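Local coordinates for protein DNA polymerase III subunit beta (Helicobacter pylori 26695, PDB 4S3I) that encircles DNA as a sliding ring and tethers DNA polymerases and other proteins to it, giving them processivity, at residues V7-L12 and S87-E92; I200-A205 and K238-N243. One frame throughout, in Å; residues are numbered along the deposited sequence.

Interaction 1: residues V7-L12 and S87-E92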
ATOM      1  N   VAL A   7      16.494   6.220  27.645  1.00 33.07           N
ATOM      2  CA  VAL A   7      16.913   5.416  26.508  1.00 32.72           C
ATOM      3  C   VAL A   7      16.988   6.251  25.243  1.00 33.70           C
ATOM      4  O   VAL A   7      16.480   7.376  25.186  1.00 35.40           O
ATOM      5  CB  VAL A   7      15.961   4.220  26.256  1.00 37.21           C
ATOM      6  CG1 VAL A   7      15.918   3.295  27.472  1.00 32.27           C
ATOM      7  CG2 VAL A   7      14.562   4.722  25.924  1.00 31.70           C
ATOM      8  N   SER A   8      17.622   5.683  24.226  1.00 32.48           N
ATOM      9  CA  SER A   8      17.685   6.307  22.921  1.00 33.17           C
ATOM     10  C   SER A   8      16.343   6.132  22.211  1.00 35.44           C
ATOM     11  O   SER A   8      15.798   5.028  22.160  1.00 37.90           O
ATOM     12  CB  SER A   8      18.804   5.674  22.095  1.00 35.21           C
ATOM     13  OG  SER A   8      18.819   6.181  20.775  1.00 44.61           O
ATOM     14  N   LYS A   9      15.820   7.222  21.660  1.00 36.63           N
ATOM     15  CA  LYS A   9      14.549   7.202  20.942  1.00 31.29           C
ATOM     16  C   LYS A   9      14.554   6.171  19.815  1.00 30.79           C
ATOM     17  O   LYS A   9      13.628   5.370  19.677  1.00 30.30           O
ATOM     18  CB  LYS A   9      14.246   8.609  20.397  1.00 33.13           C
ATOM     19  CG  LYS A   9      12.857   8.801  19.786  1.00 31.28           C
ATOM     20  CD  LYS A   9      12.809   8.379  18.323  1.00 30.94           C
ATOM     21  CE  LYS A   9      11.879   9.268  17.516  1.00 43.78           C
ATOM     22  NZ  LYS A   9      11.761   8.775  16.114  1.00 43.10           N
ATOM     23  N   ASN A  10      15.599   6.189  18.997  1.00 30.96           N
ATOM     24  CA  ASN A  10      15.649   5.281  17.859  1.00 38.18           C
ATOM     25  C   ASN A  10      15.803   3.811  18.247  1.00 34.42           C
ATOM     26  O   ASN A  10      15.215   2.935  17.603  1.00 33.70           O
ATOM     27  CB  ASN A  10      16.727   5.712  16.862  1.00 48.31           C
ATOM     28  CG  ASN A  10      16.447   7.076  16.265  1.00 65.56           C
ATOM     29  OD1 ASN A  10      15.431   7.276  15.592  1.00 69.71           O
ATOM     30  ND2 ASN A  10      17.344   8.028  16.513  1.00 70.37           N
ATOM     31  N   ASP A  11      16.588   3.540  19.287  1.00 32.74           N
ATOM     32  CA  ASP A  11      16.715   2.181  19.805  1.00 30.38           C
ATOM     33  C   ASP A  11      15.353   1.694  20.290  1.00 29.98           C
ATOM     34  O   ASP A  11      14.915   0.584  19.981  1.00 29.61           O
ATOM     35  CB  ASP A  11      17.676   2.144  20.993  1.00 36.33           C
ATOM     36  CG  ASP A  11      19.123   2.399  20.603  1.00 45.38           C
ATOM     37  OD1 ASP A  11      19.448   2.314  19.402  1.00 38.98           O
ATOM     38  OD2 ASP A  11      19.933   2.663  21.525  1.00 49.46           O
ATOM     39  N   LEU A  12      14.687   2.544  21.054  1.00 30.14           N
ATOM     40  CA  LEU A  12      13.390   2.188  21.624  1.00 29.90           C
ATOM     41  C   LEU A  12      12.373   1.956  20.502  1.00 29.43           C
ATOM     42  O   LEU A  12      11.697   0.921  20.464  1.00 29.16           O
ATOM     43  CB  LEU A  12      12.918   3.280  22.585  1.00 30.23           C
ATOM     44  CG  LEU A  12      11.538   3.114  23.217  1.00 30.12           C
ATOM     45  CD1 LEU A  12      11.471   1.830  24.046  1.00 30.12           C
ATOM     46  CD2 LEU A  12      11.211   4.325  24.084  1.00 30.50           C
ATOM     47  N   SER A  87      15.842  12.675  20.448  1.00 46.74           N
ATOM     48  CA  SER A  87      16.618  12.929  21.654  1.00 50.42           C
ATOM     49  C   SER A  87      16.203  11.885  22.695  1.00 46.82           C
ATOM     50  O   SER A  87      15.171  11.224  22.537  1.00 42.05           O
ATOM     51  CB  SER A  87      16.383  14.351  22.173  1.00 52.39           C
ATOM     52  OG  SER A  87      15.059  14.526  22.645  1.00 50.72           O
ATOM     53  N   ASN A  88      17.001  11.720  23.743  1.00 38.86           N
ATOM     54  CA  ASN A  88      16.757  10.653  24.704  1.00 37.93           C
ATOM     55  C   ASN A  88      15.395  10.749  25.400  1.00 38.79           C
ATOM     56  O   ASN A  88      14.868  11.841  25.615  1.00 33.87           O
ATOM     57  CB  ASN A  88      17.885  10.603  25.741  1.00 43.85           C
ATOM     58  CG  ASN A  88      19.159   9.988  25.186  1.00 42.79           C
ATOM     59  OD1 ASN A  88      19.222   9.602  24.015  1.00 39.28           O
ATOM     60  ND2 ASN A  88      20.185   9.893  26.032  1.00 46.86           N
ATOM     61  N   ILE A  89      14.849   9.594  25.769  1.00 35.66           N
ATOM     62  CA  ILE A  89      13.529   9.514  26.393  1.00 32.94           C
ATOM     63  C   ILE A  89      13.613   8.959  27.800  1.00 33.42           C
ATOM     64  O   ILE A  89      14.279   7.956  28.038  1.00 34.53           O
ATOM     65  CB  ILE A  89      12.600   8.618  25.560  1.00 35.61           C
ATOM     66  CG1 ILE A  89      12.328   9.281  24.205  1.00 36.84           C
ATOM     67  CG2 ILE A  89      11.284   8.337  26.300  1.00 33.51           C
ATOM     68  CD1 ILE A  89      11.649   8.374  23.208  1.00 35.43           C
ATOM     69  N   ILE A  90      12.931   9.615  28.732  1.00 33.37           N
ATOM     70  CA  ILE A  90      12.874   9.157  30.106  1.00 33.52           C
ATOM     71  C   ILE A  90      11.648   8.271  30.330  1.00 34.77           C
ATOM     72  O   ILE A  90      10.527   8.662  30.007  1.00 34.68           O
ATOM     73  CB  ILE A  90      12.823  10.354  31.064  1.00 36.66           C
ATOM     74  CG1 ILE A  90      14.161  11.102  31.035  1.00 46.00           C
ATOM     75  CG2 ILE A  90      12.465   9.915  32.471  1.00 34.22           C
ATOM     76  CD1 ILE A  90      14.164  12.415  31.803  1.00 46.19           C
ATOM     77  N   LEU A  91      11.861   7.081  30.884  1.00 34.14           N
ATOM     78  CA  LEU A  91      10.756   6.204  31.257  1.00 32.76           C
ATOM     79  C   LEU A  91      10.779   6.023  32.757  1.00 38.46           C
ATOM     80  O   LEU A  91      11.794   5.600  33.325  1.00 33.52           O
ATOM     81  CB  LEU A  91      10.863   4.855  30.553  1.00 32.34           C
ATOM     82  CG  LEU A  91      11.012   4.967  29.042  1.00 31.91           C
ATOM     83  CD1 LEU A  91      11.281   3.606  28.411  1.00 35.12           C
ATOM     84  CD2 LEU A  91       9.770   5.614  28.423  1.00 31.69           C
ATOM     85  N   GLU A  92       9.677   6.361  33.413  1.00 33.37           N
ATOM     86  CA  GLU A  92       9.640   6.288  34.867  1.00 33.87           C
ATOM     87  C   GLU A  92       8.275   5.831  35.362  1.00 35.18           C
ATOM     88  O   GLU A  92       7.257   6.404  34.987  1.00 34.39           O
ATOM     89  CB  GLU A  92       9.977   7.657  35.471  1.00 50.00           C
ATOM     90  CG  GLU A  92       9.886   7.711  36.999  1.00 55.71           C
ATOM     91  CD  GLU A  92      10.422   9.019  37.574  1.00 65.11           C
ATOM     92  OE1 GLU A  92      10.706   9.950  36.782  1.00 67.01           O
ATOM     93  OE2 GLU A  92      10.559   9.108  38.814  1.00 66.90           O
TER
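V7 and I89 meet through flat backbone amides, and N88 adds a flat carboxamide beside them. The V7-S8 peptide is tilted over one face of that carboxamide, with V7 O and S8 CA the near points. V7 O lies nearer the CB end of the group, 3.7 Å from N88 CG, and S8 CA lies beyond OD1, 3.8 Å from N88 OD1. CG of N88 is anti to its carbonyl carbon (chi1 -75°), which places the carboxamide against V7 O. The peptide edges carry the hydrogen bonds. V7 N donates to I89 O, and I89 N donates to V7 O at 2.8 Å. The two residues are an antiparallel hydrogen-bonded pair. N88 CA adds a C-H...O contact to V7 O at 3.3 Å.

The side chains of V7 and I89 share one face of the sheet. V7 CG2 reaches L91 CD1 at 4.3 Å. I89 CD1 lies 3.7 Å from K9 CG, and L12 CD2 comes to I89 CD1 at 4.2 Å, its side chain crossing I89 at about a right angle. F77 and I81 of helix 74-82 touch L12, and I59 touches V7 and L12. S8, next after V7 in the chain, is at the N-cap position of helix 9-19.

K9 uses its aliphatic part here, with CB 3.5 Å from S87 O. Its bent chain leads NZ away to a salt bridge with E13. The chemistry is therefore divided: backbone N and O of V7 and I89 satisfy one another, aliphatic carbons of V7, K9, L12, I89 and L91 pack together, and the lysine charge is met elsewhere.

Interaction 2: residues I200-A205 and K238-N243; sequences ILPKRA and KLIDGN
I200 and I240 are joined by one direct hydrogen bond and one bridging water. I240 N donates to I200 O at 2.8 Å. On the other side of the pair, the water accepts from I200 N at 2.9 Å and donates to I240 O at 2.7 Å. The water thus stands where a second direct bond would complete an antiparallel hydrogen-bonded pair. Backbone N and O of I200 both find a partner this way, although the loop is not a regular strand here.

The apolar contacts lie around these bonds. The I200 and I240 side chains cross at about a right angle, with I200 CG2 3.9 Å from I240 CB. I240 CG1 meets P202 CG at 3.9 Å, the two side chains sliding past each other in opposite directions. L201 and L239 touch by their methyls, CD2 to CD2, at 3.5 Å. The chi2 of L201 is -139°, away from the usual staggered values, so the placement of its methyls, and with it this close approach, is somewhat doubtful.

Carbon also packs against carbonyl oxygen. P202 CD lies 3.3 Å from K238 O. I200 CD1 approaches G242 O more loosely, at 4.2 Å.

Strand 196-202 is an outermost strand of its sheet within this chain, and L201 makes a backbone hydrogen bond with I159 of strand 158-164. P202 is the N-cap of helix 203-212. On the loop side, L239 makes a backbone hydrogen bond with M224 and, like L201, packs on A226 of strand 225-229. The contact joins the end of strand 196-202, where helix 203-212 begins, to the loop that leaves strand 233-238 of the neighbouring sheet.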
ATOM      1  N   ILE A 200       8.127 -28.942  13.080  1.00 33.72           N
ATOM      2  CA  ILE A 200       7.244 -28.240  12.155  1.00 33.04           C
ATOM      3  C   ILE A 200       6.891 -26.863  12.713  1.00 32.55           C
ATOM      4  O   ILE A 200       6.167 -26.765  13.717  1.00 33.07           O
ATOM      5  CB  ILE A 200       5.934 -29.014  11.876  1.00 33.66           C
ATOM      6  CG1 ILE A 200       6.218 -30.424  11.368  1.00 34.25           C
ATOM      7  CG2 ILE A 200       5.103 -28.276  10.840  1.00 32.99           C
ATOM      8  CD1 ILE A 200       4.977 -31.340  11.364  1.00 38.09           C
ATOM      9  N   LEU A 201       7.398 -25.816  12.063  1.00 31.63           N
ATOM     10  CA  LEU A 201       7.147 -24.438  12.476  1.00 35.81           C
ATOM     11  C   LEU A 201       5.902 -23.887  11.785  1.00 37.13           C
ATOM     12  O   LEU A 201       5.813 -23.939  10.561  1.00 36.12           O
ATOM     13  CB  LEU A 201       8.300 -23.522  12.080  1.00 30.71           C
ATOM     14  CG  LEU A 201       9.746 -23.649  12.533  1.00 44.80           C
ATOM     15  CD1 LEU A 201      10.278 -22.265  12.821  1.00 51.23           C
ATOM     16  CD2 LEU A 201       9.893 -24.512  13.738  1.00 48.10           C
ATOM     17  N   PRO A 202       4.962 -23.317  12.564  1.00 34.22           N
ATOM     18  CA  PRO A 202       3.771 -22.677  11.969  1.00 35.75           C
ATOM     19  C   PRO A 202       4.146 -21.553  11.016  1.00 32.06           C
ATOM     20  O   PRO A 202       5.183 -20.911  11.215  1.00 31.56           O
ATOM     21  CB  PRO A 202       3.041 -22.083  13.178  1.00 36.05           C
ATOM     22  CG  PRO A 202       3.528 -22.897  14.367  1.00 39.55           C
ATOM     23  CD  PRO A 202       4.962 -23.249  14.041  1.00 31.62           C
ATOM     24  N   LYS A 203       3.309 -21.309  10.007  1.00 34.99           N
ATOM     25  CA  LYS A 203       3.559 -20.266   9.012  1.00 32.50           C
ATOM     26  C   LYS A 203       3.765 -18.893   9.647  1.00 28.69           C
ATOM     27  O   LYS A 203       4.661 -18.145   9.251  1.00 28.13           O
ATOM     28  CB  LYS A 203       2.411 -20.224   7.993  1.00 38.92           C
ATOM     29  CG  LYS A 203       2.507 -19.119   6.923  1.00 48.46           C
ATOM     30  CD  LYS A 203       3.405 -19.498   5.740  1.00 48.37           C
ATOM     31  CE  LYS A 203       3.274 -18.501   4.569  1.00 47.05           C
ATOM     32  NZ  LYS A 203       2.367 -18.969   3.467  1.00 44.27           N
ATOM     33  N   ARG A 204       2.953 -18.574  10.653  1.00 30.56           N
ATOM     34  CA  ARG A 204       3.068 -17.274  11.309  1.00 34.62           C
ATOM     35  C   ARG A 204       4.468 -17.087  11.867  1.00 28.61           C
ATOM     36  O   ARG A 204       5.086 -16.031  11.685  1.00 33.41           O
ATOM     37  CB  ARG A 204       2.047 -17.134  12.446  1.00 37.37           C
ATOM     38  CG  ARG A 204       2.150 -15.785  13.158  1.00 42.10           C
ATOM     39  CD  ARG A 204       1.477 -15.801  14.515  1.00 46.42           C
ATOM     40  NE  ARG A 204       1.643 -14.530  15.220  1.00 48.32           N
ATOM     41  CZ  ARG A 204       1.042 -14.233  16.367  1.00 48.13           C
ATOM     42  NH1 ARG A 204       0.230 -15.117  16.931  1.00 44.56           N
ATOM     43  NH2 ARG A 204       1.248 -13.053  16.946  1.00 46.30           N
ATOM     44  N   ALA A 205       4.968 -18.127  12.535  1.00 29.02           N
ATOM     45  CA  ALA A 205       6.313 -18.105  13.088  1.00 29.59           C
ATOM     46  C   ALA A 205       7.322 -17.893  11.974  1.00 28.37           C
ATOM     47  O   ALA A 205       8.263 -17.093  12.103  1.00 28.07           O
ATOM     48  CB  ALA A 205       6.606 -19.411  13.837  1.00 29.59           C
ATOM     49  N   LYS A 238       5.616 -22.195  19.498  1.00 33.29           N
ATOM     50  CA  LYS A 238       5.174 -23.553  19.715  1.00 34.21           C
ATOM     51  C   LYS A 238       5.295 -24.235  18.360  1.00 34.65           C
ATOM     52  O   LYS A 238       5.171 -23.580  17.317  1.00 34.18           O
ATOM     53  CB  LYS A 238       3.728 -23.581  20.205  1.00 46.00           C
ATOM     54  CG  LYS A 238       3.279 -24.942  20.686  1.00 56.40           C
ATOM     55  CD  LYS A 238       1.762 -25.016  20.887  1.00 67.93           C
ATOM     56  CE  LYS A 238       1.260 -24.110  22.009  1.00 71.94           C
ATOM     57  NZ  LYS A 238      -0.183 -24.371  22.338  1.00 71.82           N
ATOM     58  N   LEU A 239       5.575 -25.532  18.371  1.00 34.61           N
ATOM     59  CA  LEU A 239       5.650 -26.301  17.134  1.00 35.73           C
ATOM     60  C   LEU A 239       4.282 -26.907  16.829  1.00 39.80           C
ATOM     61  O   LEU A 239       3.441 -27.066  17.723  1.00 35.80           O
ATOM     62  CB  LEU A 239       6.674 -27.435  17.260  1.00 35.00           C
ATOM     63  CG  LEU A 239       8.128 -27.101  17.593  1.00 41.23           C
ATOM     64  CD1 LEU A 239       9.007 -28.362  17.624  1.00 40.30           C
ATOM     65  CD2 LEU A 239       8.684 -26.088  16.623  1.00 41.93           C
ATOM     66  N   ILE A 240       4.066 -27.260  15.566  1.00 36.07           N
ATOM     67  CA  ILE A 240       2.899 -28.055  15.204  1.00 40.69           C
ATOM     68  C   ILE A 240       3.135 -29.531  15.510  1.00 44.73           C
ATOM     69  O   ILE A 240       4.113 -30.120  15.039  1.00 40.68           O
ATOM     70  CB  ILE A 240       2.556 -27.905  13.721  1.00 39.91           C
ATOM     71  CG1 ILE A 240       2.282 -26.436  13.400  1.00 37.57           C
ATOM     72  CG2 ILE A 240       1.350 -28.771  13.368  1.00 39.34           C
ATOM     73  CD1 ILE A 240       1.967 -26.174  11.940  1.00 37.08           C
ATOM     74  N   ASP A 241       2.235 -30.122  16.296  1.00 51.43           N
ATOM     75  CA  ASP A 241       2.326 -31.534  16.657  1.00 64.13           C
ATOM     76  C   ASP A 241       1.855 -32.445  15.538  1.00 66.19           C
ATOM     77  O   ASP A 241       0.896 -32.133  14.838  1.00 65.43           O
ATOM     78  CB  ASP A 241       1.480 -31.829  17.896  1.00 73.08           C
ATOM     79  CG  ASP A 241       2.136 -31.361  19.172  1.00 79.34           C
ATOM     80  OD1 ASP A 241       3.353 -31.596  19.336  1.00 78.81           O
ATOM     81  OD2 ASP A 241       1.428 -30.759  20.006  1.00 84.47           O
ATOM     82  N   GLY A 242       2.513 -33.589  15.396  1.00 72.63           N
ATOM     83  CA  GLY A 242       2.086 -34.582  14.429  1.00 71.29           C
ATOM     84  C   GLY A 242       3.195 -35.003  13.489  1.00 66.74           C
ATOM     85  O   GLY A 242       4.372 -34.706  13.715  1.00 66.21           O
ATOM     86  N   ASN A 243       2.812 -35.694  12.423  1.00 61.84           N
ATOM     87  CA  ASN A 243       3.771 -36.207  11.464  1.00 56.75           C
ATOM     88  C   ASN A 243       3.592 -35.589  10.084  1.00 55.05           C
ATOM     89  O   ASN A 243       2.527 -35.688   9.468  1.00 52.82           O
ATOM     90  CB  ASN A 243       3.664 -37.726  11.395  1.00 61.18           C
ATOM     91  CG  ASN A 243       3.663 -38.360  12.763  1.00 65.51           C
ATOM     92  OD1 ASN A 243       2.662 -38.937  13.192  1.00 71.42           O
ATOM     93  ND2 ASN A 243       4.781 -38.234  13.472  1.00 64.82           N
TER
HETATM   94  O   HOH W   1       6.743 -30.725  14.868  1.00 37.29           O

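In the fold
Interaction 1 belongs to the N-terminal domain and interaction 2 to the central domain. Their centres are 36 Å apart and their nearest atoms about 18 Å, so they do not touch. They follow in series along the chain. Each involves a strand running into a helix whose N-cap residue takes part, S8 in one and P202 in the other. The partner differs: a true strand, 89-94, in interaction 1, and a loop with a bridging water in interaction 2. The nine-strand sheet joins the two regions, since strand 53-60, which touches interaction 1, pairs with strand 233-238, whose end enters interaction 2.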